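Local coordinates for protein insecticidal Delta-Endotoxin Cry8Ea1 (Bacillus Thuringiensis, PDB 3EB7) that kills the underground larvae of the pest Holotrichia parallela, probably by inserting its N-terminal helical domain into gut-cell membranes to form pores, as in related Cry toxins, at residues Asn80-Gln83 / Leu84-Thr87; Leu102-Val105 / Arg106-Phe109; Thr35-Asp38 / Val39-Gly43; Tyr119-Ser122 / Phe123-Thr126. All coordinates share one frame; numbering follows the deposited sequence.

How the interactions relate
All four contacts are local ones inside the N-terminal helical domain, which in three-domain Cry toxins is the bundle linked to pore formation. Along the chain interaction 3 comes first, at the C-terminal end of helix 26-40, then interaction 1 in helix 65-93, interaction 2 in helix 99-119, and interaction 4 in the turn that follows that helix. Interaction 1 lies between two neighbours, its centre about 11 Å from those of interactions 2 and 3: Tyr82 and Gln83 pack on Ile37, and Tyr85 packs on Arg108 and Phe109. Interaction 4 touches none of them, its centre about 22 to 26 Å from theirs, so three contacts form one continuous patch across three helices, with the fourth apart.

Interaction 1: residues Asn80-Gln83 / Leu84-Thr87; sequences NNYQ and LYLT
With CG2 of Thr87 anti to the backbone N, its OG1 (chi1 -65°) is left beside that N, close enough to Gln83 O one turn back to bond to it at 3.2 Å. The same carbonyl also takes the backbone N-H of Thr87, with Thr87 N 2.8 Å from Gln83 O, so two donors of one residue grip a single oxygen; the hydroxyl comes from above the carbonyl plane. Leu84, its CG anti to its own carbonyl carbon (chi1 -54°), puts CG 3.4 Å from Asn80 O and passes CD1 obliquely by Asn81 OD1. The backbone bond from Leu84 N to Asn80 O is weak at 3.5 Å. This is the i to i+4 pattern of an alpha-helix, here in the second half of helix 65-93 of the toxin's N-terminal helical bundle. On its buried side Tyr82 CD2 approaches the edge of the Tyr85 ring, CD2 to CD2 4.4 Å. Both rings run into the bundle, where Tyr82 meets Trp41 and Leu142, and Tyr85 reaches Asp149 with a hydrogen bond from its OH. Asn81 turns its amide back along the helix, ND2 donating to Gly77 O.

Interaction 2: residues Leu102-Val105 / Arg106-Phe109; sequences LRDV and RNRF
Asp104 and Arg108, one turn apart, form a long salt bridge, with Asp104 OD2 3.6 Å from Arg108 NE. The carboxylate and guanidinium planes stand 61° apart, so the two groups do not pair flat, and the attraction is probably mostly electrostatic. With CG anti to its carbonyl carbon (chi1 -67°), Arg108 sets CG 3.1 Å from Asp104 O; the bend at chi2 (-64°) then carries NE towards Asp104 OD2. Asp104 O is already taken by the backbone: Arg108 N donates to it over 3.0 Å. Asn107 ND2 lies over the centre of one face of the Arg108 guanidinium. The other carbonyls of this turn are satisfied in the same i to i+4 way, Leu102 O by Arg106 N, Arg103 O by Asn107 N at 2.9 Å, and Val105 O by Phe109 N at 3.1 Å. This is regular alpha-helix, part of helix 99-119 in the helical bundle of the toxin's N-terminal domain. Arg106 bends at chi3, bringing its guanidinium back so that Arg103 CA lies over one face, yet its polar end is satisfied elsewhere: NE donates to Trp157 O, and NH2 is also hydrogen-bonded outside the two segments. Trp157 also touches Leu102 and Val105. On the buried side Phe109 packs on Tyr85 of helix 65-93 and meets Tyr167 edge to face. The Arg108 side chain touches Leu84 and Ala88 of helix 65-93.

Interaction 3: residues Thr35-Asp38 / Val39-Gly43; sequences TLID and VLWPG
Ile37 and Trp41 meet where helix 26-40 of the toxin's N-terminal helical bundle runs out, Trp41 being the first residue to leave helical backbone angles. The indole turns its benzene edge to the helix: Ile37 CA lies near the ring plane, and Ile37 CG1 is 4.4 Å from Trp41 CE3. The last helical turn still closes, for Trp41 N donates to Ile37 O at 2.8 Å and Leu40 N to Leu36 O at 2.9 Å. Earlier in the turn, Val39 N is shared between Thr35 O at 3.1 Å and, weakly, Leu36 O, while Val39 CG2 sits 3.2 Å from Thr35 O. Pro42 then packs its ring against Asp38 O. With CG anti to its carbonyl carbon (chi1 -67°), Trp41 lays one face of the indole along Leu40 CB, offset toward the rim.

Farther out, NE1 of Trp41 donates to Leu75 O of helix 65-93, which fixes how the indole is turned, and the ring meets Trp48. Ile37 packs on Tyr82, Gln83 and Leu86 of that same helix 65-93, while Val39 and Leu40 face helix 2-20 through Leu13. On the more exposed side a water donates to Trp41 O at 2.8 Å and, more weakly, to Asp38 OD2, bridging the two residues across the helix end.

Interaction 4: residues Tyr119-Ser122 / Phe123-Thr126; sequences YMPS and FRVT
A Met-aromatic contact between Met120 and Phe123 marks the tight 3-10 turn into which the chain passes at the end of helix 99-119, in the toxin's N-terminal helical bundle. Met120 SD lies at the edge of the Phe123 ring, 5.1 Å from its centroid and 3.8 Å from CD1, the two side chains crossing at about a right angle. The bend at chi2 (-55°) of Met120 brings SD to that edge, and the one at chi3 (-61°) keeps CE near CD1 of Phe123. One face of the same ring is covered by backbone, with Tyr119 O above its centre, and Tyr119 CB touches Phe123 CZ at 4.0 Å. The turn is held by i to i+3 bonds: Ser122 N to Tyr119 O at 2.8 Å, then Phe123 N to Met120 O at 3.1 Å, the N lying well above the Met120 carbonyl plane. A weak bond from Arg124 N to Pro121 O follows as the chain opens out.

Phe123 fills a place between two helices, touching Ala71 and Leu75 of helix 65-93 and Val135 and Ala139 of helix 133-153, while Ser122 OG is hydrogen-bonded to Glu74 OE2. In Arg124, chi1 (49°) directs the chain toward the proline and its extended run from CG to NE gives the reach: Pro121 CA sits over the centre of one guanidinium face, and NH2 of Arg124 is 3.7 Å from CG of Pro121.

Interaction 1: residues Asn80-Gln83 / Leu84-Thr87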
loop_
_atom_site.group_PDB
_atom_site.type_symbol
_atom_site.label_atom_id
_atom_site.label_comp_id
_atom_site.label_asym_id
_atom_site.label_seq_id
_atom_site.Cartn_x
_atom_site.Cartn_y
_atom_site.Cartn_z
ATOM N N ASN A 80 -21.073 -6.842 18.742
ATOM C CA ASN A 80 -21.542 -6.988 20.116
ATOM C C ASN A 80 -20.655 -7.952 20.886
ATOM O O ASN A 80 -20.320 -7.706 22.035
ATOM C CB ASN A 80 -23.016 -7.454 20.165
ATOM C CG ASN A 80 -23.983 -6.430 19.551
ATOM O OD1 ASN A 80 -23.820 -5.203 19.705
ATOM N ND2 ASN A 80 -24.991 -6.933 18.843
ATOM N N ASN A 81 -20.285 -9.057 20.238
ATOM C CA ASN A 81 -19.396 -10.048 20.835
ATOM C C ASN A 81 -17.951 -9.577 21.009
ATOM O O ASN A 81 -17.256 -10.041 21.910
ATOM C CB ASN A 81 -19.465 -11.352 20.041
ATOM C CG ASN A 81 -20.709 -12.158 20.368
ATOM O OD1 ASN A 81 -20.852 -12.670 21.478
ATOM N ND2 ASN A 81 -21.614 -12.258 19.420
ATOM N N TYR A 82 -17.514 -8.665 20.144
ATOM C CA TYR A 82 -16.231 -7.994 20.299
ATOM C C TYR A 82 -16.152 -7.043 21.495
ATOM O O TYR A 82 -15.092 -6.940 22.099
ATOM C CB TYR A 82 -15.853 -7.256 19.024
ATOM C CG TYR A 82 -14.818 -7.992 18.202
ATOM C CD1 TYR A 82 -15.179 -8.677 17.028
ATOM C CD2 TYR A 82 -13.462 -8.004 18.605
ATOM C CE1 TYR A 82 -14.214 -9.359 16.276
ATOM C CE2 TYR A 82 -12.504 -8.657 17.875
ATOM C CZ TYR A 82 -12.884 -9.336 16.713
ATOM O OH TYR A 82 -11.921 -9.985 16.001
ATOM N N GLN A 83 -17.250 -6.344 21.824
ATOM C CA GLN A 83 -17.296 -5.486 23.035
ATOM C C GLN A 83 -17.075 -6.314 24.300
ATOM O O GLN A 83 -16.299 -5.935 25.164
ATOM C CB GLN A 83 -18.615 -4.722 23.158
ATOM C CG GLN A 83 -19.117 -4.197 21.832
ATOM C CD GLN A 83 -19.296 -2.701 21.824
ATOM O OE1 GLN A 83 -18.311 -1.934 21.900
ATOM N NE2 GLN A 83 -20.557 -2.258 21.711
ATOM N N LEU A 84 -17.749 -7.454 24.362
ATOM C CA LEU A 84 -17.658 -8.385 25.467
ATOM C C LEU A 84 -16.260 -9.010 25.594
ATOM O O LEU A 84 -15.774 -9.223 26.700
ATOM C CB LEU A 84 -18.722 -9.474 25.324
ATOM C CG LEU A 84 -20.169 -9.013 25.158
ATOM C CD1 LEU A 84 -21.039 -10.185 24.776
ATOM C CD2 LEU A 84 -20.707 -8.347 26.428
ATOM N N TYR A 85 -15.634 -9.317 24.461
ATOM C CA TYR A 85 -14.250 -9.787 24.449
ATOM C C TYR A 85 -13.304 -8.676 24.912
ATOM O O TYR A 85 -12.415 -8.921 25.718
ATOM C CB TYR A 85 -13.863 -10.278 23.066
ATOM C CG TYR A 85 -12.430 -10.710 22.927
ATOM C CD1 TYR A 85 -11.887 -11.713 23.758
ATOM C CD2 TYR A 85 -11.612 -10.155 21.933
ATOM C CE1 TYR A 85 -10.562 -12.115 23.609
ATOM C CE2 TYR A 85 -10.269 -10.553 21.784
ATOM C CZ TYR A 85 -9.765 -11.536 22.609
ATOM O OH TYR A 85 -8.455 -11.936 22.455
ATOM N N LEU A 86 -13.498 -7.454 24.422
ATOM C CA LEU A 86 -12.701 -6.332 24.957
ATOM C C LEU A 86 -12.882 -6.142 26.471
ATOM O O LEU A 86 -11.899 -5.939 27.194
ATOM C CB LEU A 86 -13.008 -5.022 24.228
ATOM C CG LEU A 86 -12.263 -3.781 24.711
ATOM C CD1 LEU A 86 -10.761 -3.940 24.477
ATOM C CD2 LEU A 86 -12.832 -2.525 24.039
ATOM N N THR A 87 -14.120 -6.202 26.956
ATOM C CA THR A 87 -14.367 -6.028 28.386
ATOM C C THR A 87 -13.742 -7.178 29.204
ATOM O O THR A 87 -13.200 -6.936 30.278
ATOM C CB THR A 87 -15.872 -5.838 28.698
ATOM O OG1 THR A 87 -16.315 -4.619 28.098
ATOM C CG2 THR A 87 -16.146 -5.772 30.225
#

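Interaction 2: residues Leu102-Val105 / Arg106-Phe109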
loop_
_atom_site.group_PDB
_atom_site.type_symbol
_atom_site.label_atom_id
_atom_site.label_comp_id
_atom_site.label_asym_id
_atom_site.label_seq_id
_atom_site.Cartn_x
_atom_site.Cartn_y
_atom_site.Cartn_z
ATOM N N LEU A 102 -10.367 -15.756 33.830
ATOM C CA LEU A 102 -9.633 -16.451 32.763
ATOM C C LEU A 102 -10.592 -17.250 31.909
ATOM O O LEU A 102 -10.428 -17.325 30.703
ATOM C CB LEU A 102 -8.533 -17.375 33.314
ATOM C CG LEU A 102 -7.297 -16.719 33.934
ATOM C CD1 LEU A 102 -6.518 -17.689 34.873
ATOM C CD2 LEU A 102 -6.391 -16.159 32.856
ATOM N N ARG A 103 -11.584 -17.846 32.560
ATOM C CA ARG A 103 -12.616 -18.610 31.889
ATOM C C ARG A 103 -13.429 -17.680 30.990
ATOM O O ARG A 103 -13.836 -18.076 29.890
ATOM C CB ARG A 103 -13.526 -19.301 32.921
ATOM C CG ARG A 103 -13.966 -20.712 32.537
ATOM C CD ARG A 103 -14.873 -21.356 33.618
ATOM N NE ARG A 103 -14.210 -21.490 34.923
ATOM C CZ ARG A 103 -14.776 -21.187 36.099
ATOM N NH1 ARG A 103 -16.020 -20.707 36.163
ATOM N NH2 ARG A 103 -14.092 -21.342 37.231
ATOM N N ASP A 104 -13.629 -16.442 31.455
ATOM C CA ASP A 104 -14.419 -15.457 30.748
ATOM C C ASP A 104 -13.777 -14.998 29.451
ATOM O O ASP A 104 -14.439 -14.974 28.412
ATOM C CB ASP A 104 -14.678 -14.243 31.630
ATOM C CG ASP A 104 -15.929 -13.462 31.210
ATOM O OD1 ASP A 104 -16.121 -12.336 31.737
ATOM O OD2 ASP A 104 -16.727 -13.954 30.369
ATOM N N VAL A 105 -12.505 -14.613 29.527
ATOM C CA VAL A 105 -11.728 -14.171 28.370
ATOM C C VAL A 105 -11.535 -15.312 27.366
ATOM O O VAL A 105 -11.684 -15.112 26.168
ATOM C CB VAL A 105 -10.362 -13.508 28.782
ATOM C CG1 VAL A 105 -9.413 -14.495 29.444
ATOM C CG2 VAL A 105 -9.688 -12.834 27.606
ATOM N N ARG A 106 -11.228 -16.506 27.856
ATOM C CA ARG A 106 -11.064 -17.666 27.000
ATOM C C ARG A 106 -12.383 -17.962 26.262
ATOM O O ARG A 106 -12.406 -18.180 25.048
ATOM C CB ARG A 106 -10.644 -18.850 27.858
ATOM C CG ARG A 106 -10.295 -20.094 27.108
ATOM C CD ARG A 106 -10.438 -21.349 27.988
ATOM N NE ARG A 106 -9.779 -21.182 29.285
ATOM C CZ ARG A 106 -10.150 -21.799 30.405
ATOM N NH1 ARG A 106 -11.188 -22.642 30.398
ATOM N NH2 ARG A 106 -9.480 -21.566 31.539
ATOM N N ASN A 107 -13.478 -17.949 27.019
ATOM C CA ASN A 107 -14.820 -18.179 26.502
ATOM C C ASN A 107 -15.254 -17.137 25.445
ATOM O O ASN A 107 -15.864 -17.483 24.451
ATOM C CB ASN A 107 -15.793 -18.302 27.703
ATOM C CG ASN A 107 -17.264 -18.058 27.337
ATOM O OD1 ASN A 107 -17.882 -18.832 26.584
ATOM N ND2 ASN A 107 -17.848 -16.993 27.918
ATOM N N ARG A 108 -14.896 -15.872 25.632
ATOM C CA ARG A 108 -15.287 -14.827 24.683
ATOM C C ARG A 108 -14.531 -14.991 23.355
ATOM O O ARG A 108 -15.074 -14.725 22.291
ATOM C CB ARG A 108 -15.023 -13.418 25.253
ATOM C CG ARG A 108 -15.873 -13.007 26.435
ATOM C CD ARG A 108 -17.326 -12.925 26.067
ATOM N NE ARG A 108 -18.165 -12.755 27.257
ATOM C CZ ARG A 108 -19.460 -13.096 27.323
ATOM N NH1 ARG A 108 -20.081 -13.621 26.262
ATOM N NH2 ARG A 108 -20.139 -12.902 28.457
ATOM N N PHE A 109 -13.265 -15.397 23.471
ATOM C CA PHE A 109 -12.343 -15.600 22.383
ATOM C C PHE A 109 -12.817 -16.771 21.531
ATOM O O PHE A 109 -12.779 -16.702 20.301
ATOM C CB PHE A 109 -10.923 -15.873 22.944
ATOM C CG PHE A 109 -10.013 -16.568 21.963
ATOM C CD1 PHE A 109 -9.157 -15.830 21.139
ATOM C CD2 PHE A 109 -10.040 -17.977 21.834
ATOM C CE1 PHE A 109 -8.351 -16.482 20.189
ATOM C CE2 PHE A 109 -9.252 -18.627 20.910
ATOM C CZ PHE A 109 -8.405 -17.878 20.071
#

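Interaction 3: residues Thr35-Asp38 / Val39-Gly43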
loop_
_atom_site.group_PDB
_atom_site.type_symbol
_atom_site.label_atom_id
_atom_site.label_comp_id
_atom_site.label_asym_id
_atom_site.label_seq_id
_atom_site.Cartn_x
_atom_site.Cartn_y
_atom_site.Cartn_z
ATOM N N THR A 35 -9.324 0.856 19.716
ATOM C CA THR A 35 -9.326 1.632 18.484
ATOM C C THR A 35 -10.068 0.902 17.367
ATOM O O THR A 35 -10.938 1.497 16.754
ATOM C CB THR A 35 -7.884 2.029 18.083
ATOM O OG1 THR A 35 -7.358 2.880 19.099
ATOM C CG2 THR A 35 -7.839 2.757 16.781
ATOM N N LEU A 36 -9.755 -0.374 17.129
ATOM C CA LEU A 36 -10.401 -1.154 16.053
ATOM C C LEU A 36 -11.912 -1.227 16.197
ATOM O O LEU A 36 -12.643 -0.999 15.231
ATOM C CB LEU A 36 -9.855 -2.569 16.007
ATOM C CG LEU A 36 -8.676 -3.010 15.110
ATOM C CD1 LEU A 36 -7.735 -1.871 14.606
ATOM C CD2 LEU A 36 -7.897 -4.097 15.871
ATOM N N ILE A 37 -12.369 -1.544 17.411
ATOM C CA ILE A 37 -13.800 -1.574 17.740
ATOM C C ILE A 37 -14.498 -0.215 17.568
ATOM O O ILE A 37 -15.606 -0.170 17.061
ATOM C CB ILE A 37 -14.028 -2.150 19.130
ATOM C CG1 ILE A 37 -13.601 -3.636 19.123
ATOM C CG2 ILE A 37 -15.495 -1.976 19.573
ATOM C CD1 ILE A 37 -13.749 -4.378 20.470
ATOM N N ASP A 38 -13.844 0.884 17.947
ATOM C CA ASP A 38 -14.387 2.219 17.709
ATOM C C ASP A 38 -14.585 2.545 16.248
ATOM O O ASP A 38 -15.561 3.217 15.906
ATOM C CB ASP A 38 -13.493 3.306 18.294
ATOM C CG ASP A 38 -13.822 3.623 19.727
ATOM O OD1 ASP A 38 -13.361 4.705 20.179
ATOM O OD2 ASP A 38 -14.520 2.813 20.408
ATOM N N VAL A 39 -13.647 2.110 15.405
ATOM C CA VAL A 39 -13.675 2.429 13.989
ATOM C C VAL A 39 -14.727 1.538 13.304
ATOM O O VAL A 39 -15.584 2.036 12.555
ATOM C CB VAL A 39 -12.263 2.296 13.355
ATOM C CG1 VAL A 39 -12.270 2.589 11.825
ATOM C CG2 VAL A 39 -11.292 3.224 14.050
ATOM N N LEU A 40 -14.704 0.240 13.606
ATOM C CA LEU A 40 -15.559 -0.721 12.919
ATOM C C LEU A 40 -16.990 -0.802 13.453
ATOM O O LEU A 40 -17.913 -1.162 12.738
ATOM C CB LEU A 40 -14.871 -2.098 12.859
ATOM C CG LEU A 40 -13.633 -2.171 11.934
ATOM C CD1 LEU A 40 -12.869 -3.474 12.103
ATOM C CD2 LEU A 40 -14.021 -1.965 10.473
ATOM N N TRP A 41 -17.174 -0.443 14.713
ATOM C CA TRP A 41 -18.510 -0.428 15.301
ATOM C C TRP A 41 -18.728 0.897 16.030
ATOM O O TRP A 41 -18.699 0.937 17.263
ATOM C CB TRP A 41 -18.730 -1.642 16.210
ATOM C CG TRP A 41 -18.767 -2.928 15.439
ATOM C CD1 TRP A 41 -19.827 -3.438 14.714
ATOM C CD2 TRP A 41 -17.688 -3.855 15.263
ATOM N NE1 TRP A 41 -19.466 -4.622 14.119
ATOM C CE2 TRP A 41 -18.166 -4.902 14.440
ATOM C CE3 TRP A 41 -16.369 -3.916 15.744
ATOM C CZ2 TRP A 41 -17.365 -6.014 14.094
ATOM C CZ3 TRP A 41 -15.575 -5.004 15.391
ATOM C CH2 TRP A 41 -16.080 -6.048 14.579
ATOM N N PRO A 42 -18.923 1.992 15.261
ATOM C CA PRO A 42 -19.159 3.292 15.893
ATOM C C PRO A 42 -20.564 3.428 16.514
ATOM O O PRO A 42 -20.785 4.328 17.339
ATOM C CB PRO A 42 -18.946 4.298 14.761
ATOM C CG PRO A 42 -18.605 3.473 13.496
ATOM C CD PRO A 42 -18.965 2.068 13.778
ATOM N N GLY A 43 -21.483 2.519 16.177
ATOM C CA GLY A 43 -22.839 2.546 16.742
ATOM C C GLY A 43 -23.833 3.404 15.964
ATOM O O GLY A 43 -23.452 4.389 15.334
HETATM O O HOH W 1 -17.565 1.704 19.671
#

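Interaction 4: residues Tyr119-Ser122 / Phe123-Thr126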
loop_
_atom_site.group_PDB
_atom_site.type_symbol
_atom_site.label_atom_id
_atom_site.label_comp_id
_atom_site.label_asym_id
_atom_site.label_seq_id
_atom_site.Cartn_x
_atom_site.Cartn_y
_atom_site.Cartn_z
ATOM N N TYR A 119 -19.149 -17.361 9.795
ATOM C CA TYR A 119 -19.581 -16.183 9.022
ATOM C C TYR A 119 -18.748 -15.865 7.769
ATOM O O TYR A 119 -19.266 -15.278 6.821
ATOM C CB TYR A 119 -19.617 -14.942 9.918
ATOM C CG TYR A 119 -20.677 -14.933 10.990
ATOM C CD1 TYR A 119 -20.595 -14.051 12.079
ATOM C CD2 TYR A 119 -21.756 -15.811 10.929
ATOM C CE1 TYR A 119 -21.597 -14.031 13.076
ATOM C CE2 TYR A 119 -22.736 -15.807 11.909
ATOM C CZ TYR A 119 -22.663 -14.916 12.962
ATOM O OH TYR A 119 -23.686 -14.926 13.874
ATOM N N MET A 120 -17.459 -16.195 7.768
ATOM C CA MET A 120 -16.605 -15.869 6.599
ATOM C C MET A 120 -17.216 -16.205 5.219
ATOM O O MET A 120 -16.999 -15.445 4.266
ATOM C CB MET A 120 -15.189 -16.456 6.720
ATOM C CG MET A 120 -14.338 -15.835 7.823
ATOM S SD MET A 120 -14.173 -14.029 7.729
ATOM C CE MET A 120 -13.372 -13.805 6.122
ATOM N N PRO A 121 -17.944 -17.349 5.098
ATOM C CA PRO A 121 -18.563 -17.664 3.794
ATOM C C PRO A 121 -19.608 -16.657 3.330
ATOM O O PRO A 121 -19.832 -16.532 2.128
ATOM C CB PRO A 121 -19.170 -19.061 3.998
ATOM C CG PRO A 121 -18.359 -19.695 5.126
ATOM C CD PRO A 121 -18.101 -18.472 6.053
ATOM N N SER A 122 -20.211 -15.929 4.270
ATOM C CA SER A 122 -21.164 -14.846 3.959
ATOM C C SER A 122 -20.524 -13.637 3.300
ATOM O O SER A 122 -21.231 -12.832 2.716
ATOM C CB SER A 122 -21.870 -14.346 5.225
ATOM O OG SER A 122 -22.578 -15.387 5.861
ATOM N N PHE A 123 -19.206 -13.490 3.430
ATOM C CA PHE A 123 -18.463 -12.381 2.845
ATOM C C PHE A 123 -17.825 -12.734 1.475
ATOM O O PHE A 123 -17.011 -11.976 0.919
ATOM C CB PHE A 123 -17.423 -11.888 3.860
ATOM C CG PHE A 123 -17.970 -11.759 5.274
ATOM C CD1 PHE A 123 -17.174 -12.070 6.368
ATOM C CD2 PHE A 123 -19.299 -11.309 5.501
ATOM C CE1 PHE A 123 -17.665 -11.961 7.681
ATOM C CE2 PHE A 123 -19.814 -11.199 6.810
ATOM C CZ PHE A 123 -18.992 -11.527 7.900
ATOM N N ARG A 124 -18.205 -13.882 0.923
ATOM C CA ARG A 124 -17.730 -14.286 -0.396
ATOM C C ARG A 124 -18.800 -15.126 -1.068
ATOM O O ARG A 124 -18.497 -16.137 -1.734
ATOM C CB ARG A 124 -16.408 -15.059 -0.317
ATOM C CG ARG A 124 -16.429 -16.170 0.701
ATOM C CD ARG A 124 -15.371 -17.198 0.408
ATOM N NE ARG A 124 -15.182 -18.160 1.495
ATOM C CZ ARG A 124 -15.845 -19.314 1.628
ATOM N NH1 ARG A 124 -16.780 -19.688 0.753
ATOM N NH2 ARG A 124 -15.562 -20.088 2.664
ATOM N N VAL A 125 -20.050 -14.683 -0.914
ATOM C CA VAL A 125 -21.194 -15.337 -1.567
ATOM C C VAL A 125 -20.937 -15.392 -3.073
ATOM O O VAL A 125 -20.499 -14.380 -3.688
ATOM C CB VAL A 125 -22.538 -14.634 -1.254
ATOM C CG1 VAL A 125 -23.735 -15.340 -1.975
ATOM C CG2 VAL A 125 -22.752 -14.570 0.241
ATOM N N THR A 126 -21.179 -16.580 -3.642
ATOM C CA THR A 126 -20.959 -16.880 -5.069
ATOM C C THR A 126 -21.717 -15.877 -5.927
ATOM O O THR A 126 -22.912 -15.728 -5.773
ATOM C CB THR A 126 -21.420 -18.331 -5.428
ATOM O OG1 THR A 126 -20.570 -19.280 -4.780
ATOM C CG2 THR A 126 -21.379 -18.598 -6.948
#